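Long-range contacts in gdp-l-fucose synthetase (Naegleria fowleri, PDB 6AQZ), which probably catalyses the NADPH-dependent last step of GDP-L-fucose synthesis, the epimerisation and reduction of GDP-4-keto-6-deoxymannose, and binds NADP in a Rossmann-type domain: residues 127-135 with 145-153; 258-269 with 301-309. All coordinates share one frame; numbering follows the deposited sequence.

Contact 1 (127-135 with 145-153); sequences CLSTCVFPD and KLHEGPPHF. With NAP (NADP nicotinamide-adenine-dinucleotide phosphate), chain G.
Leu-146 lies over the aromatic ring of Phe-133, its CD1 4.2 Å from the ring centroid and only 6° off the ring normal, which defines a CH-pi contact over the centre of the face. The first torsion of Leu-146 (chi1 177°) sets CG anti to the backbone N, and from there the two methyls go to different neighbours: CD1 serves the ring and also meets Val-132 CG2 at 3.7 Å, whereas CD2 reaches Leu-128 CD1 at 3.9 Å, the two leucine side chains crossing at about a right angle. Next along the chain, the ring of Pro-134 fits against the Lys-145 to Glu-148 type I turn, and its CD approaches Lys-145 O to 3.1 Å.

The polar half is mostly backbone. Asp-135 N donates to Pro-150 O over 3.0 Å in a nearly straight bond. Asp-135 and His-152 run alongside each other in the same direction; OD1 meets the imidazole edge at CD2 (3.4 Å), with the carboxylate and ring planes 71° apart, while His-152 ND1 is bonded to Ser-154. A water donates to Cys-131 O and, weakly, to Phe-133 O. Arg-163 of helix 156-179 bonds to both Val-132 O and Gly-149 O, tying the two segments to that helix.

At the start of 127-135, Leu-128 O lies 3.1 Å from NADP C6N and Ser-129 CB packs on the nicotinamide. The chemistry is therefore divided: an apolar cluster and backbone bonds fold the loop after strand 123-127 on itself, and the same loop's first residues line the cofactor pocket.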
loop_
_atom_site.group_PDB
_atom_site.type_symbol
_atom_site.label_atom_id
_atom_site.label_comp_id
_atom_site.label_asym_id
_atom_site.label_seq_id
_atom_site.Cartn_x
_atom_site.Cartn_y
_atom_site.Cartn_z
ATOM N N CYS A 127 -11.819 -10.157 -0.723
ATOM C CA CYS A 127 -12.936 -9.237 -0.822
ATOM C C CYS A 127 -12.438 -7.799 -0.726
ATOM O O CYS A 127 -11.750 -7.448 0.233
ATOM C CB CYS A 127 -13.956 -9.568 0.276
ATOM S SG CYS A 127 -15.509 -8.841 0.009
ATOM N N LEU A 128 -12.762 -6.980 -1.726
ATOM C CA LEU A 128 -12.515 -5.544 -1.718
ATOM C C LEU A 128 -13.825 -4.819 -1.403
ATOM O O LEU A 128 -14.746 -5.399 -0.824
ATOM C CB LEU A 128 -11.930 -5.063 -3.054
ATOM C CG LEU A 128 -10.789 -5.872 -3.662
ATOM C CD1 LEU A 128 -10.232 -5.206 -4.928
ATOM C CD2 LEU A 128 -9.711 -6.169 -2.677
ATOM N N SER A 129 -13.925 -3.553 -1.794
ATOM C CA SER A 129 -15.107 -2.754 -1.501
ATOM C C SER A 129 -15.145 -1.570 -2.459
ATOM O O SER A 129 -14.093 -1.085 -2.902
ATOM C CB SER A 129 -15.093 -2.281 -0.042
ATOM O OG SER A 129 -15.020 -0.878 0.048
ATOM N N THR A 130 -16.364 -1.130 -2.816
ATOM C CA THR A 130 -16.457 -0.022 -3.761
ATOM C C THR A 130 -16.037 1.317 -3.162
ATOM O O THR A 130 -15.931 2.295 -3.907
ATOM C CB THR A 130 -17.862 0.132 -4.358
ATOM O OG1 THR A 130 -18.790 0.527 -3.345
ATOM C CG2 THR A 130 -18.322 -1.146 -5.012
ATOM N N CYS A 131 -15.807 1.405 -1.856
ATOM C CA CYS A 131 -15.435 2.681 -1.265
ATOM C C CYS A 131 -13.921 2.905 -1.252
ATOM O O CYS A 131 -13.460 3.926 -0.731
ATOM C CB CYS A 131 -16.037 2.817 0.148
ATOM S SG CYS A 131 -15.462 1.659 1.435
ATOM N N VAL A 132 -13.144 2.012 -1.873
ATOM C CA VAL A 132 -11.698 2.171 -1.974
ATOM C C VAL A 132 -11.241 2.675 -3.352
ATOM O O VAL A 132 -10.033 2.830 -3.583
ATOM C CB VAL A 132 -11.001 0.840 -1.640
ATOM C CG1 VAL A 132 -11.639 0.221 -0.374
ATOM C CG2 VAL A 132 -11.045 -0.125 -2.834
ATOM N N PHE A 133 -12.166 2.980 -4.249
ATOM C CA PHE A 133 -11.811 3.439 -5.567
ATOM C C PHE A 133 -11.339 4.889 -5.502
ATOM O O PHE A 133 -11.591 5.577 -4.513
ATOM C CB PHE A 133 -13.011 3.297 -6.504
ATOM C CG PHE A 133 -13.143 1.931 -7.091
ATOM C CD1 PHE A 133 -13.767 0.915 -6.392
ATOM C CD2 PHE A 133 -12.607 1.648 -8.341
ATOM C CE1 PHE A 133 -13.872 -0.355 -6.933
ATOM C CE2 PHE A 133 -12.714 0.376 -8.880
ATOM C CZ PHE A 133 -13.341 -0.625 -8.177
ATOM N N PRO A 134 -10.640 5.370 -6.546
ATOM C CA PRO A 134 -10.126 6.748 -6.525
ATOM C C PRO A 134 -11.223 7.769 -6.303
ATOM O O PRO A 134 -12.340 7.625 -6.791
ATOM C CB PRO A 134 -9.478 6.919 -7.911
ATOM C CG PRO A 134 -9.090 5.551 -8.314
ATOM C CD PRO A 134 -10.121 4.613 -7.705
ATOM N N ASP A 135 -10.879 8.818 -5.561
ATOM C CA ASP A 135 -11.836 9.879 -5.294
ATOM C C ASP A 135 -12.170 10.664 -6.558
ATOM O O ASP A 135 -13.339 10.970 -6.806
ATOM C CB ASP A 135 -11.316 10.808 -4.199
ATOM C CG ASP A 135 -12.372 11.779 -3.741
ATOM O OD1 ASP A 135 -13.487 11.309 -3.410
ATOM O OD2 ASP A 135 -12.099 12.996 -3.709
ATOM N N LYS A 145 -10.409 0.843 -12.857
ATOM C CA LYS A 145 -10.047 2.133 -12.291
ATOM C C LYS A 145 -9.558 2.063 -10.844
ATOM O O LYS A 145 -9.201 3.102 -10.277
ATOM C CB LYS A 145 -11.252 3.057 -12.387
ATOM C CG LYS A 145 -11.612 3.375 -13.814
ATOM C CD LYS A 145 -13.009 3.938 -13.890
ATOM C CE LYS A 145 -13.160 4.915 -15.031
ATOM N NZ LYS A 145 -14.556 5.397 -15.053
ATOM N N LEU A 146 -9.436 0.861 -10.284
ATOM C CA LEU A 146 -9.099 0.678 -8.874
ATOM C C LEU A 146 -7.868 1.479 -8.415
ATOM O O LEU A 146 -7.892 2.073 -7.328
ATOM C CB LEU A 146 -8.901 -0.815 -8.611
ATOM C CG LEU A 146 -8.467 -1.199 -7.205
ATOM C CD1 LEU A 146 -9.505 -0.747 -6.160
ATOM C CD2 LEU A 146 -8.284 -2.696 -7.136
ATOM N N HIS A 147 -6.783 1.510 -9.206
ATOM C CA HIS A 147 -5.531 2.130 -8.751
ATOM C C HIS A 147 -5.240 3.457 -9.436
ATOM O O HIS A 147 -4.128 3.979 -9.313
ATOM C CB HIS A 147 -4.347 1.184 -8.975
ATOM C CG HIS A 147 -4.503 -0.147 -8.311
ATOM N ND1 HIS A 147 -4.256 -0.349 -6.969
ATOM C CD2 HIS A 147 -4.871 -1.349 -8.810
ATOM C CE1 HIS A 147 -4.484 -1.614 -6.664
ATOM N NE2 HIS A 147 -4.864 -2.244 -7.760
ATOM N N GLU A 148 -6.210 4.028 -10.139
ATOM C CA GLU A 148 -5.973 5.224 -10.949
ATOM C C GLU A 148 -6.158 6.486 -10.100
ATOM O O GLU A 148 -6.970 7.360 -10.401
ATOM C CB GLU A 148 -6.914 5.235 -12.145
ATOM C CG GLU A 148 -6.712 4.035 -13.083
ATOM C CD GLU A 148 -5.306 3.933 -13.663
ATOM O OE1 GLU A 148 -4.712 4.971 -14.019
ATOM O OE2 GLU A 148 -4.781 2.799 -13.733
ATOM N N GLY A 149 -5.395 6.571 -9.013
ATOM C CA GLY A 149 -5.452 7.742 -8.170
ATOM C C GLY A 149 -5.778 7.439 -6.720
ATOM O O GLY A 149 -6.227 6.345 -6.364
ATOM N N PRO A 150 -5.556 8.421 -5.853
ATOM C CA PRO A 150 -5.678 8.167 -4.424
ATOM C C PRO A 150 -7.137 8.037 -4.015
ATOM O O PRO A 150 -8.021 8.682 -4.602
ATOM C CB PRO A 150 -5.029 9.407 -3.788
ATOM C CG PRO A 150 -5.225 10.473 -4.798
ATOM C CD PRO A 150 -5.145 9.803 -6.143
ATOM N N PRO A 151 -7.429 7.225 -3.019
ATOM C CA PRO A 151 -8.820 7.125 -2.539
ATOM C C PRO A 151 -9.235 8.349 -1.739
ATOM O O PRO A 151 -8.426 9.254 -1.514
ATOM C CB PRO A 151 -8.803 5.856 -1.679
ATOM C CG PRO A 151 -7.392 5.819 -1.134
ATOM C CD PRO A 151 -6.509 6.367 -2.254
ATOM N N HIS A 152 -10.496 8.402 -1.319
ATOM C CA HIS A 152 -10.928 9.508 -0.483
ATOM C C HIS A 152 -10.155 9.510 0.828
ATOM O O HIS A 152 -9.746 8.467 1.341
ATOM C CB HIS A 152 -12.425 9.434 -0.194
ATOM C CG HIS A 152 -12.963 10.661 0.473
ATOM N ND1 HIS A 152 -13.108 10.763 1.840
ATOM C CD2 HIS A 152 -13.378 11.846 -0.037
ATOM C CE1 HIS A 152 -13.598 11.950 2.145
ATOM N NE2 HIS A 152 -13.770 12.628 1.024
ATOM N N PHE A 153 -9.972 10.711 1.372
ATOM C CA PHE A 153 -9.153 10.887 2.563
ATOM C C PHE A 153 -9.744 10.176 3.787
ATOM O O PHE A 153 -9.003 9.601 4.595
ATOM C CB PHE A 153 -8.997 12.388 2.816
ATOM C CG PHE A 153 -8.466 12.730 4.167
ATOM C CD1 PHE A 153 -7.105 12.640 4.427
ATOM C CD2 PHE A 153 -9.320 13.165 5.173
ATOM C CE1 PHE A 153 -6.604 12.966 5.675
ATOM C CE2 PHE A 153 -8.825 13.489 6.423
ATOM C CZ PHE A 153 -7.462 13.390 6.674
HETATM P PA NAP G . -18.406 -8.227 9.375
HETATM O O1A NAP G . -17.946 -7.084 10.228
HETATM O O2A NAP G . -19.864 -8.588 9.259
HETATM O O5B NAP G . -17.611 -9.621 9.772
HETATM C C5B NAP G . -16.267 -9.412 9.509
HETATM C C4B NAP G . -15.548 -10.754 9.813
HETATM O O4B NAP G . -14.123 -10.554 9.994
HETATM C C3B NAP G . -16.135 -11.457 11.104
HETATM O O3B NAP G . -16.160 -12.847 10.920
HETATM C C2B NAP G . -15.023 -11.192 12.130
HETATM O O2B NAP G . -14.860 -12.170 13.023
HETATM C C1B NAP G . -13.784 -11.319 11.144
HETATM N N9A NAP G . -12.564 -10.782 11.736
HETATM C C8A NAP G . -12.269 -9.459 11.996
HETATM N N7A NAP G . -11.045 -9.285 12.545
HETATM C C5A NAP G . -10.538 -10.569 12.654
HETATM C C6A NAP G . -9.324 -11.039 13.148
HETATM N N6A NAP G . -8.372 -10.145 13.637
HETATM N N1A NAP G . -9.026 -12.361 13.133
HETATM C C2A NAP G . -10.010 -13.158 12.621
HETATM N N3A NAP G . -11.228 -12.854 12.123
HETATM C C4A NAP G . -11.465 -11.521 12.146
HETATM O O3 NAP G . -17.793 -7.725 7.906
HETATM P PN NAP G . -18.677 -8.169 6.659
HETATM O O1N NAP G . -18.934 -9.625 6.587
HETATM O O2N NAP G . -19.707 -7.135 6.260
HETATM O O5D NAP G . -17.577 -7.961 5.314
HETATM C C5D NAP G . -16.650 -8.968 5.219
HETATM C C4D NAP G . -15.885 -8.637 3.957
HETATM O O4D NAP G . -16.804 -8.020 3.039
HETATM C C3D NAP G . -14.793 -7.521 4.319
HETATM O O3D NAP G . -13.608 -7.805 3.658
HETATM C C2D NAP G . -15.446 -6.217 3.810
HETATM O O2D NAP G . -14.557 -5.301 3.302
HETATM C C1D NAP G . -16.281 -6.766 2.616
HETATM N N1N NAP G . -17.356 -5.798 2.249
HETATM C C2N NAP G . -18.495 -5.615 3.037
HETATM C C3N NAP G . -19.448 -4.683 2.679
HETATM C C7N NAP G . -20.657 -4.490 3.542
HETATM O O7N NAP G . -21.504 -3.606 3.325
HETATM N N7N NAP G . -20.847 -5.328 4.646
HETATM C C4N NAP G . -19.318 -3.837 1.470
HETATM C C5N NAP G . -18.062 -4.092 0.700
HETATM C C6N NAP G . -17.174 -5.012 1.083
HETATM P P2B NAP G . -15.850 -12.042 14.587
HETATM O O1X NAP G . -17.222 -12.257 14.026
HETATM O O2X NAP G . -15.234 -13.202 15.373
HETATM O O3X NAP G . -15.487 -10.650 15.011
HETATM O O HOH W 1 -12.228 6.610 -1.437
#

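Contact 2 (258-269 with 301-309); sequences EPIMLCVSEEDE and KKTSSNAKF
Lys-301 meets two carboxylates, Glu-266 and Glu-269, in one salt-bridge network. Its chain bends at chi3 and chi4 (71° and 68°), curling NZ back to donate to Thr-303 OG1 of its own segment as well. Glu-266 crosses the lysine at about a right angle; its OE2 is met at 2.9 Å by Lys-301 NZ, from above the carboxylate plane (52° out of it). Glu-269 offers both oxygens, but its bonds to the same NZ are weak. The methyl of Thr-303 packs beside Glu-266 OE1.

Farther along, Cys-263 and Asn-306 come together through carbon and sulfur: SG touches Asn-306 CB at 3.5 Å, and the amide group packs against the backbone of Ser-265, with ND2 3.7 Å from Ser-265 N. Met-261 brings SD to 4.0 Å from Ser-304 CB and CE to 3.7 Å from Ser-305 O. Ser-305 OG accepts from Ala-307 N, an ST turn at the start of helix 307-312.

On that helix, Lys-308 has a chain bent at chi2 and chi3. Its aliphatic part passes at a slant across Ile-260 (CG to Ile-260 CG1 4.0 Å), and the bends carry NZ to Pro-259 O, to which it donates at 3.2 Å from above the carbonyl plane; Tyr-254 is its stronger partner. Ile-260 CD1 meets the edge of the Phe-309 ring at CD2, 3.8 Å away, and Trp-249 and Phe-316 make edge-to-face pairs with that ring.

The chemistry thus changes along the contact, from a charged network of Lys-301 with Glu-266 and Glu-269 through sulfur packing to a mainly apolar joint between strand 260-262 and helix 307-312, where the lysine NZ is satisfied by a carbonyl and a tyrosine hydroxyl.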
loop_
_atom_site.group_PDB
_atom_site.type_symbol
_atom_site.label_atom_id
_atom_site.label_comp_id
_atom_site.label_asym_id
_atom_site.label_seq_id
_atom_site.Cartn_x
_atom_site.Cartn_y
_atom_site.Cartn_z
ATOM N N GLU A 258 -8.372 -10.190 -12.284
ATOM C CA GLU A 258 -8.989 -8.875 -12.116
ATOM C C GLU A 258 -10.176 -8.984 -11.165
ATOM O O GLU A 258 -10.965 -9.929 -11.274
ATOM C CB GLU A 258 -9.494 -8.330 -13.453
ATOM C CG GLU A 258 -8.451 -8.300 -14.538
ATOM C CD GLU A 258 -7.297 -7.372 -14.208
ATOM O OE1 GLU A 258 -7.530 -6.328 -13.542
ATOM O OE2 GLU A 258 -6.154 -7.708 -14.600
ATOM N N PRO A 259 -10.351 -8.032 -10.244
ATOM C CA PRO A 259 -11.536 -8.081 -9.371
ATOM C C PRO A 259 -12.793 -7.967 -10.207
ATOM O O PRO A 259 -12.788 -7.370 -11.279
ATOM C CB PRO A 259 -11.364 -6.872 -8.448
ATOM C CG PRO A 259 -10.380 -5.967 -9.145
ATOM C CD PRO A 259 -9.497 -6.856 -9.979
ATOM N N ILE A 260 -13.868 -8.590 -9.737
ATOM C CA ILE A 260 -15.169 -8.496 -10.392
ATOM C C ILE A 260 -16.134 -7.869 -9.403
ATOM O O ILE A 260 -16.228 -8.312 -8.255
ATOM C CB ILE A 260 -15.675 -9.866 -10.886
ATOM C CG1 ILE A 260 -17.043 -9.723 -11.540
ATOM C CG2 ILE A 260 -15.749 -10.904 -9.766
ATOM C CD1 ILE A 260 -17.542 -11.032 -12.187
ATOM N N MET A 261 -16.829 -6.825 -9.835
ATOM C CA MET A 261 -17.781 -6.191 -8.946
ATOM C C MET A 261 -19.049 -7.003 -8.743
ATOM O O MET A 261 -19.579 -7.620 -9.668
ATOM C CB MET A 261 -18.107 -4.806 -9.433
ATOM C CG MET A 261 -16.938 -4.027 -8.996
ATOM S SD MET A 261 -17.390 -2.405 -8.568
ATOM C CE MET A 261 -17.014 -1.714 -10.190
ATOM N N LEU A 262 -19.516 -7.005 -7.501
ATOM C CA LEU A 262 -20.791 -7.615 -7.134
ATOM C C LEU A 262 -21.718 -6.477 -6.732
ATOM O O LEU A 262 -21.602 -5.935 -5.629
ATOM C CB LEU A 262 -20.598 -8.604 -5.997
ATOM C CG LEU A 262 -19.507 -9.680 -6.110
ATOM C CD1 LEU A 262 -19.608 -10.681 -4.935
ATOM C CD2 LEU A 262 -19.554 -10.390 -7.445
ATOM N N CYS A 263 -22.636 -6.111 -7.620
ATOM C CA CYS A 263 -23.581 -5.046 -7.319
ATOM C C CYS A 263 -24.802 -5.220 -8.207
ATOM O O CYS A 263 -24.912 -6.172 -8.982
ATOM C CB CYS A 263 -22.972 -3.660 -7.505
ATOM S SG CYS A 263 -22.600 -3.265 -9.204
ATOM N N VAL A 264 -25.750 -4.311 -8.048
ATOM C CA VAL A 264 -26.967 -4.332 -8.814
ATOM C C VAL A 264 -26.829 -3.327 -9.946
ATOM O O VAL A 264 -25.928 -2.493 -9.958
ATOM C CB VAL A 264 -28.194 -4.021 -7.933
ATOM C CG1 VAL A 264 -28.279 -5.003 -6.781
ATOM C CG2 VAL A 264 -28.097 -2.607 -7.413
ATOM N N SER A 265 -27.737 -3.404 -10.914
ATOM C CA SER A 265 -27.723 -2.477 -12.033
ATOM C C SER A 265 -28.064 -1.070 -11.552
ATOM O O SER A 265 -28.548 -0.863 -10.432
ATOM C CB SER A 265 -28.717 -2.911 -13.107
ATOM O OG SER A 265 -30.046 -2.639 -12.689
ATOM N N GLU A 266 -27.809 -0.093 -12.418
ATOM C CA GLU A 266 -28.158 1.279 -12.077
ATOM C C GLU A 266 -29.661 1.440 -11.922
ATOM O O GLU A 266 -30.110 2.246 -11.101
ATOM C CB GLU A 266 -27.610 2.255 -13.116
ATOM C CG GLU A 266 -27.779 3.728 -12.747
ATOM C CD GLU A 266 -26.968 4.655 -13.650
ATOM O OE1 GLU A 266 -25.976 4.182 -14.260
ATOM O OE2 GLU A 266 -27.318 5.851 -13.752
ATOM N N GLU A 267 -30.453 0.698 -12.704
ATOM C CA GLU A 267 -31.907 0.793 -12.575
ATOM C C GLU A 267 -32.388 0.374 -11.189
ATOM O O GLU A 267 -33.392 0.895 -10.703
ATOM C CB GLU A 267 -32.599 -0.057 -13.646
ATOM N N ASP A 268 -31.665 -0.516 -10.519
ATOM C CA ASP A 268 -32.093 -1.048 -9.233
ATOM C C ASP A 268 -31.627 -0.201 -8.051
ATOM O O ASP A 268 -31.783 -0.625 -6.905
ATOM C CB ASP A 268 -31.622 -2.499 -9.073
ATOM C CG ASP A 268 -32.361 -3.460 -9.999
ATOM O OD1 ASP A 268 -33.516 -3.168 -10.360
ATOM O OD2 ASP A 268 -31.785 -4.510 -10.358
ATOM N N GLU A 269 -31.023 0.959 -8.300
ATOM C CA GLU A 269 -30.613 1.837 -7.210
ATOM C C GLU A 269 -31.844 2.413 -6.498
ATOM O O GLU A 269 -32.795 2.870 -7.139
ATOM C CB GLU A 269 -29.714 2.951 -7.740
ATOM C CG GLU A 269 -30.437 3.971 -8.602
ATOM C CD GLU A 269 -29.482 4.789 -9.430
ATOM O OE1 GLU A 269 -28.253 4.678 -9.189
ATOM O OE2 GLU A 269 -29.961 5.528 -10.319
ATOM N N LYS A 301 -25.289 10.495 -6.246
ATOM C CA LYS A 301 -25.056 9.223 -6.924
ATOM C C LYS A 301 -23.601 8.785 -6.781
ATOM O O LYS A 301 -22.682 9.605 -6.834
ATOM C CB LYS A 301 -25.445 9.309 -8.421
ATOM C CG LYS A 301 -26.931 9.041 -8.717
ATOM C CD LYS A 301 -27.348 9.416 -10.146
ATOM C CE LYS A 301 -26.786 8.465 -11.199
ATOM N NZ LYS A 301 -27.373 7.097 -11.123
ATOM N N LYS A 302 -23.405 7.479 -6.598
ATOM C CA LYS A 302 -22.085 6.867 -6.480
ATOM C C LYS A 302 -22.129 5.522 -7.204
ATOM O O LYS A 302 -21.876 4.465 -6.629
ATOM C CB LYS A 302 -21.674 6.698 -5.019
ATOM N N THR A 303 -22.446 5.568 -8.499
ATOM C CA THR A 303 -22.802 4.359 -9.230
ATOM C C THR A 303 -21.575 3.524 -9.560
ATOM O O THR A 303 -20.571 4.040 -10.052
ATOM C CB THR A 303 -23.551 4.704 -10.521
ATOM O OG1 THR A 303 -24.741 5.451 -10.221
ATOM C CG2 THR A 303 -23.921 3.424 -11.296
ATOM N N SER A 304 -21.645 2.237 -9.243
ATOM C CA SER A 304 -20.671 1.243 -9.663
ATOM C C SER A 304 -21.290 0.375 -10.765
ATOM O O SER A 304 -22.507 0.211 -10.830
ATOM C CB SER A 304 -20.198 0.416 -8.465
ATOM O OG SER A 304 -21.286 -0.035 -7.683
ATOM N N SER A 305 -20.458 -0.117 -11.677
ATOM C CA SER A 305 -20.921 -0.880 -12.837
ATOM C C SER A 305 -20.941 -2.378 -12.560
ATOM O O SER A 305 -19.974 -2.928 -12.027
ATOM C CB SER A 305 -20.029 -0.600 -14.050
ATOM O OG SER A 305 -20.195 -1.594 -15.053
ATOM N N ASN A 306 -22.047 -3.036 -12.911
ATOM C CA ASN A 306 -22.121 -4.490 -12.861
ATOM C C ASN A 306 -21.982 -5.128 -14.239
ATOM O O ASN A 306 -22.389 -6.284 -14.419
ATOM C CB ASN A 306 -23.422 -4.944 -12.198
ATOM C CG ASN A 306 -24.632 -4.798 -13.091
ATOM O OD1 ASN A 306 -24.731 -3.879 -13.894
ATOM N ND2 ASN A 306 -25.602 -5.696 -12.908
ATOM N N ALA A 307 -21.400 -4.402 -15.205
ATOM C CA ALA A 307 -21.324 -4.893 -16.575
ATOM C C ALA A 307 -20.580 -6.217 -16.657
ATOM O O ALA A 307 -20.941 -7.084 -17.458
ATOM C CB ALA A 307 -20.658 -3.854 -17.479
ATOM N N LYS A 308 -19.521 -6.387 -15.864
ATOM C CA LYS A 308 -18.712 -7.594 -16.014
ATOM C C LYS A 308 -19.490 -8.847 -15.589
ATOM O O LYS A 308 -19.542 -9.845 -16.321
ATOM C CB LYS A 308 -17.404 -7.459 -15.238
ATOM C CG LYS A 308 -16.568 -8.707 -15.366
ATOM C CD LYS A 308 -15.108 -8.399 -15.546
ATOM C CE LYS A 308 -14.447 -8.028 -14.254
ATOM N NZ LYS A 308 -12.981 -7.940 -14.413
ATOM N N PHE A 309 -20.098 -8.812 -14.406
ATOM C CA PHE A 309 -20.871 -9.950 -13.937
ATOM C C PHE A 309 -22.091 -10.180 -14.821
ATOM O O PHE A 309 -22.437 -11.326 -15.138
ATOM C CB PHE A 309 -21.288 -9.724 -12.471
ATOM C CG PHE A 309 -21.897 -10.919 -11.839
ATOM C CD1 PHE A 309 -23.249 -11.183 -11.990
ATOM C CD2 PHE A 309 -21.115 -11.812 -11.126
ATOM C CE1 PHE A 309 -23.827 -12.305 -11.401
ATOM C CE2 PHE A 309 -21.687 -12.946 -10.537
ATOM C CZ PHE A 309 -23.046 -13.189 -10.679
#

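Overall arrangement
Along the chain the two come in series, all of contact 1 preceding contact 2, and their centres lie 15 Å apart. Strand 184-194 joins them in the main sheet: it pairs in parallel with strand 123-127, which leads into contact 1, and with strand 260-262 of contact 2. The contacts also touch directly, Thr-130 CG2 lying 3.9 Å from Met-261 SD and Leu-128 CD1 4.1 Å from Pro-259 CB. Helix 156-179 covers contact 1, whereas helix 240-253 packs against contact 2. NADP lies against the first residues of contact 1, and the Leu-262 side chain is about 8 Å from it, so both contacts belong to the framework near the cofactor.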